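MJ fibrillarin homologue (PDB 1FBN) probably methylates the 2'-hydroxyl of riboses in rRNA and tRNA, using S-adenosyl-L-methionine and a guide RNA within box C/D ribonucleoprotein particles. Local coordinates at residues Y14-G19 / Y49-P54; S57-A62 / M70-D75; I159-A164 / K197-A202. One frame throughout, in Å; residues are numbered along the deposited sequence.

In the fold
The three contacts run from the N-terminal sheet across the methyltransferase domain. Interaction 1 lies on the small antiparallel sheet, and the chain passes through Trp52 and on into interaction 2, whose centre is about 14 Å away; Trp52 packs on Leu59 and Ala60, and its NE1 makes a weak hydrogen bond to Ser57 OG. Interaction 2 is the one nearest the predicted S-adenosyl-L-methionine site, the side chain of Leu59 lying about 4 Å from that of Thr88. Interaction 3, its centre about 19 Å from that of interaction 2 and about 32 Å from that of interaction 1, touches neither; Leu160 lies, side chain to side chain, about 8 Å from Val151, also a predicted binding residue.

Interaction 1 (Y14-G19 / Y49-P54); sequences YEVDLG and YRIWNP
The five-stranded antiparallel sheet at the N-terminal end of the fibrillarin fold is where Tyr14 meets Tyr49 and Val16 meets Ile51, on strands 13-17 and 47-51. The two strands are not neighbours: strand 25-28 runs between them, antiparallel to both, so the pair runs in the same direction and its residues reach over the middle strand. The CA atoms of Tyr14 and Tyr49 are 8.2 Å apart, a gap that only side chains bridge.

The main bridge is a T-shaped ring pair. Tyr49 turns an edge to Tyr14, with the ring centroids 5.2 Å apart and the planes at 77°. The leading atom is Tyr49 CE2, which stands over the centre of the Tyr14 ring, 3.7 Å above its plane; from there it is 3.8 Å from Tyr14 CG and just as close to Tyr14 CD1. Both rings are placed by the same first torsion, with CG anti to the carbonyl carbon (chi1 -55° in Tyr14, -65° in Tyr49). Around the pair, the Tyr49 side chain touches Lys28 of the middle strand, while Ile6 and Glu8 of strand 5-9 pack on Tyr14. The Tyr14 hydroxyl makes weak hydrogen bonds to Asn12 and Lys28.

Two residues further on, contact is thinner. The Ile51 CB does not aim at strand 13-17, but the chain bends at its second torsion and carries the terminal methyl across. There Ile51 CD1 lies 4.2 Å from Val16 CG2, a single methyl-to-methyl touch.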
ATOM      1  N   TYR A  14      -8.418   6.743  -9.728  1.00 20.66           N
ATOM      2  CA  TYR A  14      -9.276   6.788 -10.906  1.00 21.24           C
ATOM      3  C   TYR A  14      -9.550   5.468 -11.597  1.00 21.85           C
ATOM      4  O   TYR A  14      -8.650   4.651 -11.793  1.00 22.70           O
ATOM      5  CB  TYR A  14      -8.717   7.814 -11.909  1.00 18.05           C
ATOM      6  CG  TYR A  14      -8.536   9.173 -11.276  1.00 18.60           C
ATOM      7  CD1 TYR A  14      -7.367   9.487 -10.586  1.00 18.73           C
ATOM      8  CD2 TYR A  14      -9.587  10.089 -11.236  1.00 18.79           C
ATOM      9  CE1 TYR A  14      -7.252  10.663  -9.857  1.00 20.93           C
ATOM     10  CE2 TYR A  14      -9.481  11.272 -10.510  1.00 21.53           C
ATOM     11  CZ  TYR A  14      -8.312  11.548  -9.816  1.00 21.29           C
ATOM     12  OH  TYR A  14      -8.215  12.686  -9.054  1.00 19.89           O
ATOM     13  N   GLU A  15     -10.820   5.257 -11.931  1.00 21.37           N
ATOM     14  CA  GLU A  15     -11.241   4.062 -12.646  1.00 24.32           C
ATOM     15  C   GLU A  15     -11.147   4.384 -14.128  1.00 24.88           C
ATOM     16  O   GLU A  15     -11.673   5.403 -14.577  1.00 25.50           O
ATOM     17  CB  GLU A  15     -12.683   3.714 -12.308  1.00 25.48           C
ATOM     18  CG  GLU A  15     -13.183   2.485 -13.016  1.00 32.85           C
ATOM     19  CD  GLU A  15     -14.631   2.216 -12.709  1.00 39.24           C
ATOM     20  OE1 GLU A  15     -15.492   2.837 -13.363  1.00 43.81           O
ATOM     21  OE2 GLU A  15     -14.908   1.400 -11.805  1.00 41.30           O
ATOM     22  N   VAL A  16     -10.456   3.530 -14.879  1.00 23.61           N
ATOM     23  CA  VAL A  16     -10.292   3.731 -16.311  1.00 24.17           C
ATOM     24  C   VAL A  16     -11.045   2.667 -17.108  1.00 27.51           C
ATOM     25  O   VAL A  16     -10.711   1.480 -17.051  1.00 28.07           O
ATOM     26  CB  VAL A  16      -8.803   3.707 -16.715  1.00 21.75           C
ATOM     27  CG1 VAL A  16      -8.668   3.930 -18.211  1.00 21.18           C
ATOM     28  CG2 VAL A  16      -8.025   4.767 -15.943  1.00 19.47           C
ATOM     29  N   ASP A  17     -12.082   3.101 -17.822  1.00 29.16           N
ATOM     30  CA  ASP A  17     -12.886   2.208 -18.653  1.00 30.72           C
ATOM     31  C   ASP A  17     -12.665   2.562 -20.127  1.00 30.36           C
ATOM     32  O   ASP A  17     -13.158   3.581 -20.618  1.00 29.20           O
ATOM     33  CB  ASP A  17     -14.373   2.315 -18.280  1.00 34.43           C
ATOM     34  CG  ASP A  17     -15.274   1.454 -19.168  1.00 40.50           C
ATOM     35  OD1 ASP A  17     -14.919   0.292 -19.472  1.00 44.56           O
ATOM     36  OD2 ASP A  17     -16.352   1.945 -19.562  1.00 46.79           O
ATOM     37  N   LEU A  18     -11.881   1.734 -20.813  1.00 30.68           N
ATOM     38  CA  LEU A  18     -11.582   1.943 -22.225  1.00 31.69           C
ATOM     39  C   LEU A  18     -12.678   1.369 -23.123  1.00 33.63           C
ATOM     40  O   LEU A  18     -12.608   1.483 -24.347  1.00 36.62           O
ATOM     41  CB  LEU A  18     -10.226   1.327 -22.579  1.00 27.77           C
ATOM     42  CG  LEU A  18      -9.012   1.872 -21.820  1.00 27.91           C
ATOM     43  CD1 LEU A  18      -7.744   1.202 -22.324  1.00 27.43           C
ATOM     44  CD2 LEU A  18      -8.909   3.386 -21.989  1.00 28.43           C
ATOM     45  N   GLY A  19     -13.686   0.755 -22.502  1.00 36.33           N
ATOM     46  CA  GLY A  19     -14.798   0.177 -23.238  1.00 39.52           C
ATOM     47  C   GLY A  19     -14.585  -1.231 -23.770  1.00 42.14           C
ATOM     48  O   GLY A  19     -15.292  -1.662 -24.682  1.00 44.00           O
ATOM     49  N   TYR A  49      -2.372  10.452 -16.154  1.00 24.14           N
ATOM     50  CA  TYR A  49      -2.896   9.355 -15.355  1.00 23.19           C
ATOM     51  C   TYR A  49      -2.029   8.122 -15.572  1.00 22.10           C
ATOM     52  O   TYR A  49      -1.889   7.641 -16.694  1.00 23.31           O
ATOM     53  CB  TYR A  49      -4.352   9.063 -15.724  1.00 22.51           C
ATOM     54  CG  TYR A  49      -5.292  10.199 -15.395  1.00 23.34           C
ATOM     55  CD1 TYR A  49      -5.546  11.211 -16.321  1.00 24.94           C
ATOM     56  CD2 TYR A  49      -5.928  10.265 -14.156  1.00 22.80           C
ATOM     57  CE1 TYR A  49      -6.410  12.263 -16.022  1.00 25.82           C
ATOM     58  CE2 TYR A  49      -6.795  11.312 -13.847  1.00 25.28           C
ATOM     59  CZ  TYR A  49      -7.032  12.307 -14.785  1.00 26.70           C
ATOM     60  OH  TYR A  49      -7.895  13.338 -14.489  1.00 29.04           O
ATOM     61  N   ARG A  50      -1.411   7.649 -14.495  1.00 22.29           N
ATOM     62  CA  ARG A  50      -0.538   6.483 -14.558  1.00 21.43           C
ATOM     63  C   ARG A  50      -1.309   5.200 -14.304  1.00 22.11           C
ATOM     64  O   ARG A  50      -1.861   5.009 -13.220  1.00 23.87           O
ATOM     65  CB  ARG A  50       0.594   6.596 -13.533  1.00 20.50           C
ATOM     66  CG  ARG A  50       1.504   7.788 -13.716  1.00 21.09           C
ATOM     67  CD  ARG A  50       2.825   7.549 -13.009  1.00 24.11           C
ATOM     68  NE  ARG A  50       2.643   7.438 -11.572  1.00 26.07           N
ATOM     69  CZ  ARG A  50       3.176   6.492 -10.803  1.00 23.63           C
ATOM     70  NH1 ARG A  50       3.946   5.539 -11.313  1.00 21.61           N
ATOM     71  NH2 ARG A  50       2.931   6.508  -9.504  1.00 23.51           N
ATOM     72  N   ILE A  51      -1.342   4.322 -15.303  1.00 22.23           N
ATOM     73  CA  ILE A  51      -2.035   3.044 -15.177  1.00 22.74           C
ATOM     74  C   ILE A  51      -1.352   2.238 -14.075  1.00 22.18           C
ATOM     75  O   ILE A  51      -0.161   1.941 -14.150  1.00 22.69           O
ATOM     76  CB  ILE A  51      -2.027   2.264 -16.515  1.00 24.12           C
ATOM     77  CG1 ILE A  51      -2.802   3.046 -17.585  1.00 24.15           C
ATOM     78  CG2 ILE A  51      -2.609   0.869 -16.335  1.00 23.27           C
ATOM     79  CD1 ILE A  51      -4.239   3.384 -17.220  1.00 24.94           C
ATOM     80  N   TRP A  52      -2.126   1.936 -13.038  1.00 22.15           N
ATOM     81  CA  TRP A  52      -1.672   1.202 -11.856  1.00 21.33           C
ATOM     82  C   TRP A  52      -1.799  -0.312 -12.066  1.00 19.74           C
ATOM     83  O   TRP A  52      -2.855  -0.896 -11.825  1.00 18.95           O
ATOM     84  CB  TRP A  52      -2.525   1.665 -10.673  1.00 20.55           C
ATOM     85  CG  TRP A  52      -1.972   1.419  -9.303  1.00 21.05           C
ATOM     86  CD1 TRP A  52      -0.841   0.723  -8.969  1.00 20.12           C
ATOM     87  CD2 TRP A  52      -2.554   1.857  -8.071  1.00 21.63           C
ATOM     88  NE1 TRP A  52      -0.690   0.700  -7.599  1.00 19.52           N
ATOM     89  CE2 TRP A  52      -1.727   1.389  -7.025  1.00 20.59           C
ATOM     90  CE3 TRP A  52      -3.700   2.602  -7.750  1.00 20.49           C
ATOM     91  CZ2 TRP A  52      -2.010   1.641  -5.677  1.00 20.31           C
ATOM     92  CZ3 TRP A  52      -3.980   2.853  -6.407  1.00 21.18           C
ATOM     93  CH2 TRP A  52      -3.136   2.372  -5.388  1.00 20.55           C
ATOM     94  N   ASN A  53      -0.703  -0.938 -12.481  1.00 21.62           N
ATOM     95  CA  ASN A  53      -0.661  -2.373 -12.769  1.00 23.39           C
ATOM     96  C   ASN A  53      -0.805  -3.300 -11.548  1.00 22.72           C
ATOM     97  O   ASN A  53       0.076  -3.346 -10.687  1.00 24.61           O
ATOM     98  CB  ASN A  53       0.638  -2.690 -13.526  1.00 24.49           C
ATOM     99  CG  ASN A  53       0.632  -4.066 -14.187  1.00 27.42           C
ATOM    100  OD1 ASN A  53      -0.176  -4.937 -13.861  1.00 26.78           O
ATOM    101  ND2 ASN A  53       1.547  -4.263 -15.128  1.00 28.13           N
ATOM    102  N   PRO A  54      -1.910  -4.070 -11.476  1.00 21.46           N
ATOM    103  CA  PRO A  54      -2.175  -5.004 -10.373  1.00 21.43           C
ATOM    104  C   PRO A  54      -1.190  -6.172 -10.323  1.00 21.58           C
ATOM    105  O   PRO A  54      -1.049  -6.827  -9.294  1.00 21.22           O
ATOM    106  CB  PRO A  54      -3.598  -5.482 -10.665  1.00 22.77           C
ATOM    107  CG  PRO A  54      -3.698  -5.379 -12.152  1.00 21.68           C
ATOM    108  CD  PRO A  54      -3.043  -4.053 -12.418  1.00 22.16           C
TER

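Interaction 2 (S57-A62 / M70-D75); sequences SKLAAA and MPIKRD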
ATOM      1  N   SER A  57       1.665  -4.302  -8.430  1.00 22.90           N
ATOM      2  CA  SER A  57       1.324  -3.656  -7.166  1.00 19.47           C
ATOM      3  C   SER A  57       0.192  -4.386  -6.443  1.00 19.52           C
ATOM      4  O   SER A  57      -0.928  -4.470  -6.949  1.00 18.84           O
ATOM      5  CB  SER A  57       0.929  -2.198  -7.420  1.00 17.82           C
ATOM      6  OG  SER A  57       0.486  -1.557  -6.231  1.00 19.52           O
ATOM      7  N   LYS A  58       0.484  -4.889  -5.246  1.00 17.28           N
ATOM      8  CA  LYS A  58      -0.504  -5.612  -4.450  1.00 18.99           C
ATOM      9  C   LYS A  58      -1.704  -4.742  -4.054  1.00 20.50           C
ATOM     10  O   LYS A  58      -2.819  -5.250  -3.889  1.00 19.51           O
ATOM     11  CB  LYS A  58       0.143  -6.214  -3.199  1.00 18.86           C
ATOM     12  CG  LYS A  58       1.210  -7.260  -3.487  1.00 19.49           C
ATOM     13  CD  LYS A  58       1.727  -7.891  -2.201  1.00 22.81           C
ATOM     14  CE  LYS A  58       2.965  -8.730  -2.458  1.00 24.75           C
ATOM     15  NZ  LYS A  58       4.091  -7.881  -2.958  1.00 28.58           N
ATOM     16  N   LEU A  59      -1.471  -3.440  -3.885  1.00 18.24           N
ATOM     17  CA  LEU A  59      -2.544  -2.516  -3.527  1.00 17.57           C
ATOM     18  C   LEU A  59      -3.491  -2.358  -4.724  1.00 17.64           C
ATOM     19  O   LEU A  59      -4.714  -2.357  -4.558  1.00 16.91           O
ATOM     20  CB  LEU A  59      -1.968  -1.167  -3.086  1.00 16.74           C
ATOM     21  CG  LEU A  59      -2.963  -0.114  -2.601  1.00 16.72           C
ATOM     22  CD1 LEU A  59      -3.907  -0.709  -1.563  1.00 17.83           C
ATOM     23  CD2 LEU A  59      -2.211   1.077  -2.028  1.00 16.86           C
ATOM     24  N   ALA A  60      -2.926  -2.262  -5.929  1.00 17.18           N
ATOM     25  CA  ALA A  60      -3.740  -2.158  -7.144  1.00 16.67           C
ATOM     26  C   ALA A  60      -4.536  -3.454  -7.312  1.00 17.36           C
ATOM     27  O   ALA A  60      -5.708  -3.428  -7.683  1.00 17.88           O
ATOM     28  CB  ALA A  60      -2.862  -1.926  -8.361  1.00 16.51           C
ATOM     29  N   ALA A  61      -3.892  -4.583  -7.021  1.00 16.02           N
ATOM     30  CA  ALA A  61      -4.524  -5.895  -7.118  1.00 15.68           C
ATOM     31  C   ALA A  61      -5.727  -5.984  -6.179  1.00 16.68           C
ATOM     32  O   ALA A  61      -6.775  -6.510  -6.554  1.00 15.98           O
ATOM     33  CB  ALA A  61      -3.516  -6.990  -6.789  1.00 16.23           C
ATOM     34  N   ALA A  62      -5.563  -5.456  -4.964  1.00 16.65           N
ATOM     35  CA  ALA A  62      -6.619  -5.462  -3.959  1.00 16.81           C
ATOM     36  C   ALA A  62      -7.810  -4.640  -4.433  1.00 18.28           C
ATOM     37  O   ALA A  62      -8.957  -5.062  -4.283  1.00 18.22           O
ATOM     38  CB  ALA A  62      -6.097  -4.932  -2.629  1.00 16.81           C
HETATM   39  N   MSE A  70     -10.748   1.993   1.468  1.00 20.24           N
HETATM   40  CA  MSE A  70      -9.452   2.555   1.092  1.00 19.19           C
HETATM   41  C   MSE A  70      -9.286   3.838   1.901  1.00 19.93           C
HETATM   42  O   MSE A  70      -9.798   4.896   1.528  1.00 21.20           O
HETATM   43  CB  MSE A  70      -9.390   2.836  -0.414  1.00 19.39           C
HETATM   44  CG  MSE A  70      -8.121   3.554  -0.864  1.00 18.46           C
HETATM   45 SE   MSE A  70      -6.607   2.734  -0.346  1.00 11.94          SE
HETATM   46  CE  MSE A  70      -5.476   3.407  -1.547  1.00 19.05           C
ATOM     47  N   PRO A  71      -8.594   3.742   3.050  1.00 19.79           N
ATOM     48  CA  PRO A  71      -8.332   4.851   3.973  1.00 22.08           C
ATOM     49  C   PRO A  71      -7.309   5.913   3.552  1.00 23.83           C
ATOM     50  O   PRO A  71      -7.278   6.997   4.130  1.00 26.55           O
ATOM     51  CB  PRO A  71      -7.907   4.125   5.245  1.00 20.81           C
ATOM     52  CG  PRO A  71      -7.170   2.943   4.712  1.00 20.03           C
ATOM     53  CD  PRO A  71      -8.063   2.476   3.590  1.00 18.89           C
ATOM     54  N   ILE A  72      -6.473   5.609   2.565  1.00 24.63           N
ATOM     55  CA  ILE A  72      -5.473   6.567   2.108  1.00 27.16           C
ATOM     56  C   ILE A  72      -6.145   7.698   1.336  1.00 29.35           C
ATOM     57  O   ILE A  72      -6.717   7.479   0.272  1.00 31.91           O
ATOM     58  CB  ILE A  72      -4.392   5.885   1.232  1.00 27.72           C
ATOM     59  CG1 ILE A  72      -3.645   4.834   2.061  1.00 26.20           C
ATOM     60  CG2 ILE A  72      -3.418   6.930   0.670  1.00 27.56           C
ATOM     61  CD1 ILE A  72      -2.636   4.016   1.282  1.00 24.56           C
ATOM     62  N   LYS A  73      -6.080   8.902   1.898  1.00 30.10           N
ATOM     63  CA  LYS A  73      -6.676  10.092   1.294  1.00 30.01           C
ATOM     64  C   LYS A  73      -5.587  11.061   0.814  1.00 28.00           C
ATOM     65  O   LYS A  73      -4.395  10.787   0.964  1.00 24.46           O
ATOM     66  CB  LYS A  73      -7.575  10.793   2.319  1.00 32.82           C
ATOM     67  CG  LYS A  73      -8.622   9.905   2.976  1.00 35.66           C
ATOM     68  CD  LYS A  73      -9.711   9.484   2.007  1.00 40.19           C
ATOM     69  CE  LYS A  73     -10.831   8.741   2.725  1.00 42.30           C
ATOM     70  NZ  LYS A  73     -11.990   8.474   1.827  1.00 44.80           N
ATOM     71  N   ARG A  74      -6.004  12.205   0.269  1.00 26.79           N
ATOM     72  CA  ARG A  74      -5.072  13.214  -0.241  1.00 26.84           C
ATOM     73  C   ARG A  74      -4.142  13.791   0.811  1.00 28.41           C
ATOM     74  O   ARG A  74      -2.966  14.027   0.538  1.00 29.08           O
ATOM     75  CB  ARG A  74      -5.817  14.369  -0.918  1.00 25.71           C
ATOM     76  CG  ARG A  74      -6.457  14.021  -2.243  1.00 29.54           C
ATOM     77  CD  ARG A  74      -7.285  15.182  -2.770  1.00 33.47           C
ATOM     78  NE  ARG A  74      -6.652  15.878  -3.888  1.00 38.11           N
ATOM     79  CZ  ARG A  74      -6.054  17.062  -3.795  1.00 41.27           C
ATOM     80  NH1 ARG A  74      -5.998  17.690  -2.629  1.00 48.57           N
ATOM     81  NH2 ARG A  74      -5.524  17.629  -4.871  1.00 39.08           N
ATOM     82  N   ASP A  75      -4.668  14.027   2.008  1.00 28.05           N
ATOM     83  CA  ASP A  75      -3.877  14.606   3.092  1.00 29.59           C
ATOM     84  C   ASP A  75      -3.393  13.591   4.132  1.00 27.32           C
ATOM     85  O   ASP A  75      -2.962  13.968   5.223  1.00 26.69           O
ATOM     86  CB  ASP A  75      -4.682  15.717   3.778  1.00 31.71           C
ATOM     87  CG  ASP A  75      -5.947  15.200   4.449  1.00 38.26           C
ATOM     88  OD1 ASP A  75      -6.417  14.090   4.107  1.00 42.28           O
ATOM     89  OD2 ASP A  75      -6.474  15.910   5.331  1.00 43.78           O
TER
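The first turn of helix 58-64 faces the irregular 70-75 segment that leads into strand 77-81, with the CA atoms of Leu59 and Met70 9.7 Å apart, a separation filled by side chains from both. Ser57 is the N-cap of the helix, its OG accepting a weak bond from Ala60 N at 3.5 Å. The same OG is hydrogen-bonded to Thr88 OG1, which ties the cap to helix 87-95.

Leu59 carries the contact from the helix side through one branch. Its CG is trans to the backbone N (chi1 -177°), and CD2 is the branch that reaches the other segment. Met70, present as selenomethionine, also starts extended but bends at its CB-CG bond (chi2 54°), so that the terminal methyl is delivered to the leucine while the two side chains cross at about a right angle. Leu59 CD2 lies 4.0 Å from Met70 CE. A third methyl joins them: Ile72 CD1 is 4.4 Å from Leu59 CD2 and 4.1 Å from Met70 CE, making a compact triangle of methyl groups with no polar atom in it.

All three residues are buried. Leu59 and Met70 share Met175 of strand 172-179, Ile72 rests on Val146 of strand 144-149, and Leu59 also touches Thr88, a residue predicted to bind S-adenosyl-L-methionine. This is part of the apolar core between helix 58-64 and the central sheet of the Rossmann-like methyltransferase fold, directly beside the predicted cofactor site.

Interaction 3 (I159-A164 / K197-A202); sequences ILIKNA and KEILEA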
ATOM      1  N   ILE A 159       4.719  -7.010  13.701  1.00 20.73           N
ATOM      2  CA  ILE A 159       5.402  -5.801  13.243  1.00 20.10           C
ATOM      3  C   ILE A 159       4.375  -4.688  13.017  1.00 19.34           C
ATOM      4  O   ILE A 159       4.620  -3.542  13.388  1.00 20.36           O
ATOM      5  CB  ILE A 159       6.228  -6.029  11.941  1.00 20.98           C
ATOM      6  CG1 ILE A 159       7.488  -6.847  12.237  1.00 18.82           C
ATOM      7  CG2 ILE A 159       6.633  -4.688  11.323  1.00 18.71           C
ATOM      8  CD1 ILE A 159       8.311  -7.155  11.000  1.00 17.57           C
ATOM      9  N   LEU A 160       3.228  -5.028  12.426  1.00 16.70           N
ATOM     10  CA  LEU A 160       2.181  -4.039  12.178  1.00 17.18           C
ATOM     11  C   LEU A 160       1.650  -3.522  13.506  1.00 18.39           C
ATOM     12  O   LEU A 160       1.427  -2.323  13.664  1.00 18.79           O
ATOM     13  CB  LEU A 160       1.023  -4.642  11.373  1.00 18.32           C
ATOM     14  CG  LEU A 160      -0.140  -3.701  11.008  1.00 19.32           C
ATOM     15  CD1 LEU A 160       0.320  -2.653  10.003  1.00 17.92           C
ATOM     16  CD2 LEU A 160      -1.304  -4.486  10.429  1.00 17.04           C
ATOM     17  N   ILE A 161       1.472  -4.438  14.459  1.00 20.13           N
ATOM     18  CA  ILE A 161       0.959  -4.107  15.788  1.00 20.32           C
ATOM     19  C   ILE A 161       1.936  -3.213  16.533  1.00 21.64           C
ATOM     20  O   ILE A 161       1.537  -2.224  17.142  1.00 23.46           O
ATOM     21  CB  ILE A 161       0.681  -5.383  16.627  1.00 21.13           C
ATOM     22  CG1 ILE A 161      -0.488  -6.165  16.022  1.00 19.29           C
ATOM     23  CG2 ILE A 161       0.377  -5.020  18.080  1.00 20.16           C
ATOM     24  CD1 ILE A 161      -0.662  -7.550  16.601  1.00 20.99           C
ATOM     25  N   LYS A 162       3.219  -3.550  16.447  1.00 21.92           N
ATOM     26  CA  LYS A 162       4.269  -2.781  17.110  1.00 24.20           C
ATOM     27  C   LYS A 162       4.320  -1.355  16.546  1.00 22.50           C
ATOM     28  O   LYS A 162       4.392  -0.380  17.296  1.00 24.55           O
ATOM     29  CB  LYS A 162       5.618  -3.477  16.921  1.00 26.27           C
ATOM     30  CG  LYS A 162       6.666  -3.093  17.942  1.00 34.60           C
ATOM     31  CD  LYS A 162       7.991  -3.804  17.683  1.00 36.65           C
ATOM     32  CE  LYS A 162       7.839  -5.312  17.677  1.00 35.21           C
ATOM     33  NZ  LYS A 162       9.146  -5.968  17.436  1.00 36.22           N
ATOM     34  N   ASN A 163       4.248  -1.243  15.224  1.00 20.04           N
ATOM     35  CA  ASN A 163       4.279   0.056  14.567  1.00 19.94           C
ATOM     36  C   ASN A 163       2.996   0.852  14.783  1.00 19.22           C
ATOM     37  O   ASN A 163       3.022   2.081  14.797  1.00 19.59           O
ATOM     38  CB  ASN A 163       4.578  -0.111  13.078  1.00 21.43           C
ATOM     39  CG  ASN A 163       6.060  -0.294  12.803  1.00 20.78           C
ATOM     40  OD1 ASN A 163       6.764   0.672  12.500  1.00 23.58           O
ATOM     41  ND2 ASN A 163       6.546  -1.528  12.922  1.00 18.50           N
ATOM     42  N   ALA A 164       1.878   0.148  14.961  1.00 19.18           N
ATOM     43  CA  ALA A 164       0.588   0.790  15.200  1.00 19.06           C
ATOM     44  C   ALA A 164       0.592   1.445  16.584  1.00 21.69           C
ATOM     45  O   ALA A 164       0.124   2.575  16.745  1.00 22.99           O
ATOM     46  CB  ALA A 164      -0.539  -0.227  15.097  1.00 18.67           C
ATOM     47  N   LYS A 197      -5.647 -13.229  11.204  1.00 20.98           N
ATOM     48  CA  LYS A 197      -6.745 -12.308  11.478  1.00 23.65           C
ATOM     49  C   LYS A 197      -6.952 -12.209  12.994  1.00 24.62           C
ATOM     50  O   LYS A 197      -7.115 -11.116  13.535  1.00 22.86           O
ATOM     51  CB  LYS A 197      -8.023 -12.798  10.789  1.00 25.12           C
ATOM     52  CG  LYS A 197      -9.227 -11.887  10.960  1.00 30.54           C
ATOM     53  CD  LYS A 197     -10.438 -12.421  10.211  1.00 32.93           C
ATOM     54  CE  LYS A 197     -11.676 -11.592  10.523  1.00 39.70           C
ATOM     55  NZ  LYS A 197     -12.895 -12.084   9.818  1.00 43.50           N
ATOM     56  N   GLU A 198      -6.891 -13.351  13.676  1.00 26.01           N
ATOM     57  CA  GLU A 198      -7.049 -13.398  15.131  1.00 28.55           C
ATOM     58  C   GLU A 198      -5.924 -12.646  15.839  1.00 26.00           C
ATOM     59  O   GLU A 198      -6.169 -11.930  16.807  1.00 25.25           O
ATOM     60  CB  GLU A 198      -7.091 -14.850  15.626  1.00 33.75           C
ATOM     61  CG  GLU A 198      -8.287 -15.642  15.111  1.00 42.42           C
ATOM     62  CD  GLU A 198      -8.236 -17.121  15.474  1.00 47.10           C
ATOM     63  OE1 GLU A 198      -7.126 -17.695  15.564  1.00 49.95           O
ATOM     64  OE2 GLU A 198      -9.321 -17.716  15.654  1.00 49.42           O
ATOM     65  N   ILE A 199      -4.693 -12.817  15.357  1.00 24.34           N
ATOM     66  CA  ILE A 199      -3.535 -12.135  15.939  1.00 23.32           C
ATOM     67  C   ILE A 199      -3.697 -10.619  15.824  1.00 24.10           C
ATOM     68  O   ILE A 199      -3.451  -9.889  16.784  1.00 24.13           O
ATOM     69  CB  ILE A 199      -2.208 -12.570  15.256  1.00 23.72           C
ATOM     70  CG1 ILE A 199      -1.881 -14.018  15.631  1.00 22.45           C
ATOM     71  CG2 ILE A 199      -1.063 -11.634  15.648  1.00 20.23           C
ATOM     72  CD1 ILE A 199      -0.627 -14.559  14.976  1.00 24.69           C
ATOM     73  N   LEU A 200      -4.124 -10.157  14.651  1.00 21.83           N
ATOM     74  CA  LEU A 200      -4.328  -8.731  14.421  1.00 22.97           C
ATOM     75  C   LEU A 200      -5.436  -8.177  15.312  1.00 23.18           C
ATOM     76  O   LEU A 200      -5.290  -7.098  15.888  1.00 22.94           O
ATOM     77  CB  LEU A 200      -4.656  -8.460  12.950  1.00 21.48           C
ATOM     78  CG  LEU A 200      -3.517  -8.706  11.955  1.00 23.18           C
ATOM     79  CD1 LEU A 200      -4.026  -8.536  10.539  1.00 22.78           C
ATOM     80  CD2 LEU A 200      -2.360  -7.757  12.238  1.00 22.15           C
ATOM     81  N   GLU A 201      -6.537  -8.920  15.429  1.00 23.00           N
ATOM     82  CA  GLU A 201      -7.665  -8.493  16.256  1.00 24.68           C
ATOM     83  C   GLU A 201      -7.282  -8.459  17.730  1.00 25.45           C
ATOM     84  O   GLU A 201      -7.642  -7.526  18.448  1.00 27.29           O
ATOM     85  CB  GLU A 201      -8.891  -9.382  16.013  1.00 25.80           C
ATOM     86  CG  GLU A 201      -9.442  -9.244  14.596  1.00 30.70           C
ATOM     87  CD  GLU A 201     -10.715 -10.038  14.348  1.00 34.64           C
ATOM     88  OE1 GLU A 201     -10.725 -11.264  14.595  1.00 35.18           O
ATOM     89  OE2 GLU A 201     -11.701  -9.429  13.874  1.00 39.92           O
ATOM     90  N   ALA A 202      -6.513  -9.455  18.164  1.00 26.09           N
ATOM     91  CA  ALA A 202      -6.047  -9.528  19.545  1.00 25.99           C
ATOM     92  C   ALA A 202      -5.069  -8.377  19.800  1.00 26.94           C
ATOM     93  O   ALA A 202      -4.954  -7.880  20.923  1.00 27.40           O
ATOM     94  CB  ALA A 202      -5.364 -10.864  19.795  1.00 22.63           C
TER
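Leu160 and Leu200 meet branch to branch, their side chains crossing at about a right angle with CD2 of Leu160 3.9 Å from CD2 of Leu200. The branches differ: in Leu160, CD2 is the outstretched one, whereas in Leu200 it is the one bent off the main line of the chain. Ile161, one residue on, works differently. With CG1 anti to the carbonyl carbon (chi1 -68°) and the chain then extended, its CD1 rests against the backbone of the other helix, 3.6 Å from Ile199 O. The same methyl lies 4.2 Å from CG2 of the solvent-exposed Ile199.

Segments 159-164 and 197-202 run almost parallel, crossing at -16° with their axes 10.2 Å apart at closest approach. Behind the contact, Asn163 ND2 donates to Ile159 O at 2.8 Å, while Asn163 N reaches the same oxygen from the opposite face of its carbonyl plane. Asn163 ND2 also bonds Ala131 O, and OD1 bonds the Tyr137 hydroxyl.

Helix 156-167 belongs to the beta-alpha-beta crossover from strand 144-149 to strand 172-179, and its contact with helix 189-203 is side-by-side helix packing against the central sheet of a Rossmann-like methyltransferase.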